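Local structure of LPXTG family cell surface protein Fms2 (Enterococcus faecium DO, 5FCE) at residues Y15-Q20 and W111-P116; H38-Y43 and I55-L60. The protein probably serves as a cell-wall-anchored adhesin of the bacterial surface, this chain being its ligand-binding region. All coordinates share one frame; numbering follows the deposited sequence.

How the contacts relate
The two contacts sit in different sheets of the ligand-binding domain, a flattened barrel assigned by sequence to an immunoglobulin-like family, their centres about 17 Å apart. Along the chain contact 1 opens first, with residues 15-20; both segments of contact 2, 38-43 and 55-60, follow, and 111-116 then returns to close contact 1. Contact 1 is a parallel pairing of strands 14-16 and 112-114 at the margin of the mixed sheet, near the surface. Contact 2 is an antiparallel hairpin of the four-stranded sheet, nearer the centre of the chain. The contacts touch where Trp111 CH2, just ahead of strand 112-114, lies 4.2 Å from Leu41 CD2, and Ile22 of strand 21-28 touches both side chains.

Contact 1: residues Y15-Q20 and W111-P116; sequences YDMTQQ and WTVVGP
Strands 14-16 and 112-114 run parallel here, Tyr15 paired with Val113 and Asp16 with Val114. Three hydrogen bonds lace them. Tyr15 N donates to Thr112 O (2.7 Å). Tyr15 O in turn accepts from Val114 N (2.9 Å). Met17 N closes the ladder on Val114 O (2.8 Å), almost straight at 169°. Tyr15, its CG anti to the backbone N, carries its ring inward toward Ile81 and Ile84 of helix 81-85, where Trp111 also packs; large aromatics suit this buried side. Met17, a selenomethionine, runs extended to SE and then bends (chi3 -66°), setting CE 3.7 Å from Val113 CG1, one methyl of the branched valine, as the two side chains cross obliquely. Gly115 has phi 101°, where a CB would jam against the carbonyl O of Val114, which alone calls for glycine, and would also collide with Thr18 OG1. That hydroxyl packs against Gly115 CA and Pro116 CD, and a water joins it to Pro116 O. Asp16, short enough to fold back on its own backbone, accepts from Gln19 N at OD1 (2.9 Å), the donor standing above the carboxylate plane. The chain turns out of its strand through this Asx motif, beside a parallel pairing that ties the C-terminal strand to this domain's mixed sheet.

Contact 2: residues H38-Y43 and I55-L60; sequences HAVLTY and IGEVYL
A histidine ring clasped on several sides marks this hairpin. His38, with CG anti to the backbone N, lies along Tyr59 in an offset stack, centroids 3.9 Å apart and planes 14° from parallel. Tyr59 CE1 sits over the centre of the imidazole, while Val40 CG2 covers the opposite face near its rim. At the edge, NE2 of His38 donates to OE1 of Glu57 (2.7 Å, 148°), almost in the ring plane and onto the anti lone pair of the carboxylate. Glu57 reaches it from the crowded position between its backbone N and carbonyl carbon (chi1 63°), then stays extended. Stack and bond together fix the imidazole's rotation, and the carboxylate may favour its protonated form; histidine suits the place by being both flat and a donor.

Beneath lies an antiparallel beta hairpin, strands 36-42 and 54-60, at one margin of the four-stranded sheet of this domain. Ala39 and Val58 form a hydrogen-bonded pair, with Ala39 N to Val58 O and Val58 N to Ala39 O both 3.0 Å. A classic beta bulge interrupts the register where Ile55 and Gly56 both face Leu41. Leu41 O takes a firm bond from Ile55 N (2.8 Å), which stands above the carbonyl plane, and a weak one from Gly56 N.

The face opposite His38 is apolar. Leu41 CD2 meets Ile55 CG2 at 4.0 Å, crossing obliquely, and Ile22 of strand 21-28 touches both residues; small Ala39 brings its CB beside Val58 CG1, and Val58 packs on Ile73 and Ile75. At the bulge itself, Ile55 CG1 approaches the edge of the Tyr43 ring, 3.7 Å from CD1, while Lys87 makes a cation-pi contact with the same ring.

Contact 1: residues Y15-Q20 and W111-P116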
loop_
_atom_site.group_PDB
_atom_site.type_symbol
_atom_site.label_atom_id
_atom_site.label_comp_id
_atom_site.label_asym_id
_atom_site.label_seq_id
_atom_site.Cartn_x
_atom_site.Cartn_y
_atom_site.Cartn_z
ATOM N N TYR A 15 2.201 10.654 -4.205
ATOM C CA TYR A 15 2.031 10.259 -5.603
ATOM C C TYR A 15 2.995 11.119 -6.412
ATOM O O TYR A 15 2.839 12.335 -6.459
ATOM C CB TYR A 15 0.596 10.512 -6.088
ATOM C CG TYR A 15 0.322 10.038 -7.505
ATOM C CD1 TYR A 15 0.666 10.820 -8.613
ATOM C CD2 TYR A 15 -0.295 8.809 -7.738
ATOM C CE1 TYR A 15 0.417 10.372 -9.909
ATOM C CE2 TYR A 15 -0.551 8.361 -9.029
ATOM C CZ TYR A 15 -0.200 9.152 -10.107
ATOM O OH TYR A 15 -0.448 8.712 -11.392
ATOM N N ASP A 16 3.994 10.485 -7.023
ATOM C CA ASP A 16 4.947 11.179 -7.892
ATOM C C ASP A 16 4.459 11.084 -9.348
ATOM O O ASP A 16 4.443 10.013 -9.942
ATOM C CB ASP A 16 6.349 10.564 -7.711
ATOM C CG ASP A 16 7.446 11.309 -8.470
ATOM O OD1 ASP A 16 7.251 11.642 -9.658
ATOM O OD2 ASP A 16 8.525 11.546 -7.873
HETATM N N MSE A 17 4.054 12.220 -9.903
HETATM C CA MSE A 17 3.510 12.316 -11.253
HETATM C C MSE A 17 4.572 12.049 -12.323
HETATM O O MSE A 17 4.280 11.503 -13.400
HETATM C CB MSE A 17 2.955 13.732 -11.387
HETATM C CG MSE A 17 2.286 14.122 -12.651
HETATM SE SE MSE A 17 1.812 15.970 -12.249
HETATM C CE MSE A 17 0.518 15.550 -10.833
ATOM N N THR A 18 5.806 12.428 -12.016
ATOM C CA THR A 18 6.913 12.258 -12.949
ATOM C C THR A 18 7.239 10.783 -13.158
ATOM O O THR A 18 7.384 10.315 -14.294
ATOM C CB THR A 18 8.166 12.979 -12.446
ATOM O OG1 THR A 18 7.864 14.364 -12.233
ATOM C CG2 THR A 18 9.289 12.866 -13.471
ATOM N N GLN A 19 7.360 10.047 -12.062
ATOM C CA GLN A 19 7.719 8.641 -12.169
ATOM C C GLN A 19 6.509 7.716 -12.172
ATOM O O GLN A 19 6.647 6.513 -12.433
ATOM C CB GLN A 19 8.693 8.238 -11.061
ATOM C CG GLN A 19 10.085 8.880 -11.173
ATOM C CD GLN A 19 10.738 8.728 -12.555
ATOM O OE1 GLN A 19 10.444 7.795 -13.319
ATOM N NE2 GLN A 19 11.631 9.660 -12.882
ATOM N N GLN A 20 5.331 8.287 -11.926
ATOM C CA GLN A 20 4.120 7.499 -11.707
ATOM C C GLN A 20 4.409 6.431 -10.664
ATOM O O GLN A 20 4.210 5.240 -10.907
ATOM C CB GLN A 20 3.601 6.873 -13.006
ATOM C CG GLN A 20 3.001 7.875 -13.981
ATOM C CD GLN A 20 2.681 7.241 -15.328
ATOM O OE1 GLN A 20 3.543 7.143 -16.205
ATOM N NE2 GLN A 20 1.445 6.789 -15.489
ATOM N N TRP A 111 -3.240 12.805 0.077
ATOM C CA TRP A 111 -1.881 12.474 -0.361
ATOM C C TRP A 111 -1.092 13.683 -0.853
ATOM O O TRP A 111 -1.650 14.613 -1.422
ATOM C CB TRP A 111 -1.921 11.450 -1.499
ATOM C CG TRP A 111 -2.493 10.125 -1.139
ATOM C CD1 TRP A 111 -2.943 9.720 0.082
ATOM C CD2 TRP A 111 -2.654 9.012 -2.017
ATOM N NE1 TRP A 111 -3.401 8.423 0.007
ATOM C CE2 TRP A 111 -3.225 7.964 -1.274
ATOM C CE3 TRP A 111 -2.395 8.809 -3.373
ATOM C CZ2 TRP A 111 -3.528 6.729 -1.833
ATOM C CZ3 TRP A 111 -2.686 7.577 -3.929
ATOM C CH2 TRP A 111 -3.249 6.558 -3.165
ATOM N N THR A 112 0.215 13.653 -0.614
ATOM C CA THR A 112 1.138 14.593 -1.234
ATOM C C THR A 112 1.263 14.177 -2.693
ATOM O O THR A 112 1.449 12.993 -2.984
ATOM C CB THR A 112 2.517 14.546 -0.544
ATOM O OG1 THR A 112 2.346 14.732 0.873
ATOM C CG2 THR A 112 3.429 15.644 -1.068
ATOM N N VAL A 113 1.131 15.135 -3.609
ATOM C CA VAL A 113 1.233 14.851 -5.040
ATOM C C VAL A 113 2.300 15.773 -5.624
ATOM O O VAL A 113 2.164 17.001 -5.574
ATOM C CB VAL A 113 -0.110 15.077 -5.777
ATOM C CG1 VAL A 113 0.025 14.760 -7.255
ATOM C CG2 VAL A 113 -1.214 14.236 -5.168
ATOM N N VAL A 114 3.367 15.192 -6.165
ATOM C CA VAL A 114 4.489 15.991 -6.660
ATOM C C VAL A 114 4.842 15.665 -8.112
ATOM O O VAL A 114 4.320 14.702 -8.701
ATOM C CB VAL A 114 5.746 15.819 -5.783
ATOM C CG1 VAL A 114 5.432 16.112 -4.305
ATOM C CG2 VAL A 114 6.289 14.400 -5.929
ATOM N N GLY A 115 5.754 16.456 -8.673
ATOM C CA GLY A 115 6.113 16.338 -10.074
ATOM C C GLY A 115 5.402 17.422 -10.862
ATOM O O GLY A 115 4.215 17.672 -10.650
ATOM N N PRO A 116 6.123 18.084 -11.774
ATOM C CA PRO A 116 5.517 19.147 -12.583
ATOM C C PRO A 116 4.534 18.597 -13.623
ATOM O O PRO A 116 4.552 17.384 -13.881
ATOM C CB PRO A 116 6.726 19.775 -13.282
ATOM C CG PRO A 116 7.724 18.657 -13.367
ATOM C CD PRO A 116 7.546 17.874 -12.096
HETATM O O HOH W 1 6.473 15.523 -14.443
#

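Contact 2: residues H38-Y43 and I55-L60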
loop_
_atom_site.group_PDB
_atom_site.type_symbol
_atom_site.label_atom_id
_atom_site.label_comp_id
_atom_site.label_asym_id
_atom_site.label_seq_id
_atom_site.Cartn_x
_atom_site.Cartn_y
_atom_site.Cartn_z
ATOM N N HIS A 38 3.729 -9.338 -1.015
ATOM C CA HIS A 38 3.058 -8.804 -2.202
ATOM C C HIS A 38 2.083 -7.752 -1.725
ATOM O O HIS A 38 1.124 -8.074 -1.023
ATOM C CB HIS A 38 2.294 -9.924 -2.907
ATOM C CG HIS A 38 1.527 -9.483 -4.116
ATOM N ND1 HIS A 38 0.467 -10.206 -4.620
ATOM C CD2 HIS A 38 1.674 -8.413 -4.934
ATOM C CE1 HIS A 38 -0.005 -9.603 -5.696
ATOM N NE2 HIS A 38 0.704 -8.507 -5.904
ATOM N N ALA A 39 2.325 -6.497 -2.086
ATOM C CA ALA A 39 1.464 -5.413 -1.623
ATOM C C ALA A 39 0.617 -4.914 -2.783
ATOM O O ALA A 39 1.136 -4.659 -3.870
ATOM C CB ALA A 39 2.297 -4.300 -1.041
ATOM N N VAL A 40 -0.692 -4.806 -2.563
ATOM C CA VAL A 40 -1.611 -4.439 -3.638
ATOM C C VAL A 40 -2.451 -3.238 -3.214
ATOM O O VAL A 40 -3.141 -3.285 -2.194
ATOM C CB VAL A 40 -2.541 -5.615 -4.037
ATOM C CG1 VAL A 40 -3.526 -5.175 -5.118
ATOM C CG2 VAL A 40 -1.734 -6.806 -4.532
ATOM N N LEU A 41 -2.372 -2.154 -3.984
ATOM C CA LEU A 41 -3.229 -0.996 -3.747
ATOM C C LEU A 41 -4.497 -1.177 -4.589
ATOM O O LEU A 41 -4.418 -1.427 -5.794
ATOM C CB LEU A 41 -2.488 0.271 -4.159
ATOM C CG LEU A 41 -2.846 1.625 -3.569
ATOM C CD1 LEU A 41 -2.868 1.580 -2.048
ATOM C CD2 LEU A 41 -1.837 2.660 -4.071
ATOM N N THR A 42 -5.662 -1.080 -3.961
ATOM C CA THR A 42 -6.902 -1.416 -4.654
ATOM C C THR A 42 -8.003 -0.409 -4.348
ATOM O O THR A 42 -7.969 0.253 -3.304
ATOM C CB THR A 42 -7.363 -2.848 -4.279
ATOM O OG1 THR A 42 -8.599 -3.152 -4.929
ATOM C CG2 THR A 42 -7.542 -2.966 -2.781
ATOM N N TYR A 43 -8.959 -0.257 -5.265
ATOM C CA TYR A 43 -10.168 0.492 -4.929
ATOM C C TYR A 43 -11.400 -0.398 -4.758
ATOM O O TYR A 43 -12.535 0.085 -4.727
ATOM C CB TYR A 43 -10.426 1.653 -5.900
ATOM C CG TYR A 43 -10.561 1.281 -7.357
ATOM C CD1 TYR A 43 -9.436 1.098 -8.148
ATOM C CD2 TYR A 43 -11.815 1.159 -7.951
ATOM C CE1 TYR A 43 -9.549 0.771 -9.489
ATOM C CE2 TYR A 43 -11.945 0.844 -9.295
ATOM C CZ TYR A 43 -10.807 0.652 -10.054
ATOM O OH TYR A 43 -10.919 0.334 -11.385
ATOM N N ILE A 55 -4.792 -0.529 -8.377
ATOM C CA ILE A 55 -4.207 0.779 -8.628
ATOM C C ILE A 55 -2.716 0.556 -8.845
ATOM O O ILE A 55 -2.062 1.252 -9.630
ATOM C CB ILE A 55 -4.471 1.700 -7.422
ATOM C CG1 ILE A 55 -5.980 1.940 -7.271
ATOM C CG2 ILE A 55 -3.719 3.039 -7.540
ATOM C CD1 ILE A 55 -6.370 2.474 -5.879
ATOM N N GLY A 56 -2.177 -0.441 -8.147
ATOM C CA GLY A 56 -0.802 -0.842 -8.369
ATOM C C GLY A 56 -0.382 -1.918 -7.395
ATOM O O GLY A 56 -1.083 -2.178 -6.414
ATOM N N GLU A 57 0.763 -2.541 -7.662
ATOM C CA GLU A 57 1.241 -3.639 -6.834
ATOM C C GLU A 57 2.754 -3.793 -6.916
ATOM O O GLU A 57 3.385 -3.349 -7.873
ATOM C CB GLU A 57 0.558 -4.959 -7.225
ATOM C CG GLU A 57 0.863 -5.401 -8.642
ATOM C CD GLU A 57 0.074 -6.624 -9.069
ATOM O OE1 GLU A 57 -0.256 -7.473 -8.206
ATOM O OE2 GLU A 57 -0.199 -6.737 -10.288
ATOM N N VAL A 58 3.330 -4.457 -5.919
ATOM C CA VAL A 58 4.766 -4.689 -5.909
ATOM C C VAL A 58 5.037 -6.018 -5.213
ATOM O O VAL A 58 4.288 -6.428 -4.319
ATOM C CB VAL A 58 5.536 -3.522 -5.226
ATOM C CG1 VAL A 58 5.203 -3.433 -3.741
ATOM C CG2 VAL A 58 7.037 -3.665 -5.433
ATOM N N TYR A 59 6.087 -6.696 -5.659
ATOM C CA TYR A 59 6.530 -7.949 -5.057
ATOM C C TYR A 59 7.887 -7.720 -4.408
ATOM O O TYR A 59 8.795 -7.152 -5.032
ATOM C CB TYR A 59 6.631 -9.046 -6.121
ATOM C CG TYR A 59 5.305 -9.479 -6.700
ATOM C CD1 TYR A 59 4.542 -10.461 -6.079
ATOM C CD2 TYR A 59 4.821 -8.912 -7.872
ATOM C CE1 TYR A 59 3.330 -10.862 -6.612
ATOM C CE2 TYR A 59 3.611 -9.306 -8.409
ATOM C CZ TYR A 59 2.875 -10.281 -7.775
ATOM O OH TYR A 59 1.669 -10.678 -8.307
ATOM N N LEU A 60 8.021 -8.143 -3.156
ATOM C CA LEU A 60 9.228 -7.882 -2.385
ATOM C C LEU A 60 9.750 -9.172 -1.799
ATOM O O LEU A 60 8.978 -10.096 -1.502
ATOM C CB LEU A 60 8.928 -6.911 -1.244
ATOM C CG LEU A 60 8.478 -5.518 -1.676
ATOM C CD1 LEU A 60 7.841 -4.787 -0.503
ATOM C CD2 LEU A 60 9.672 -4.739 -2.215
#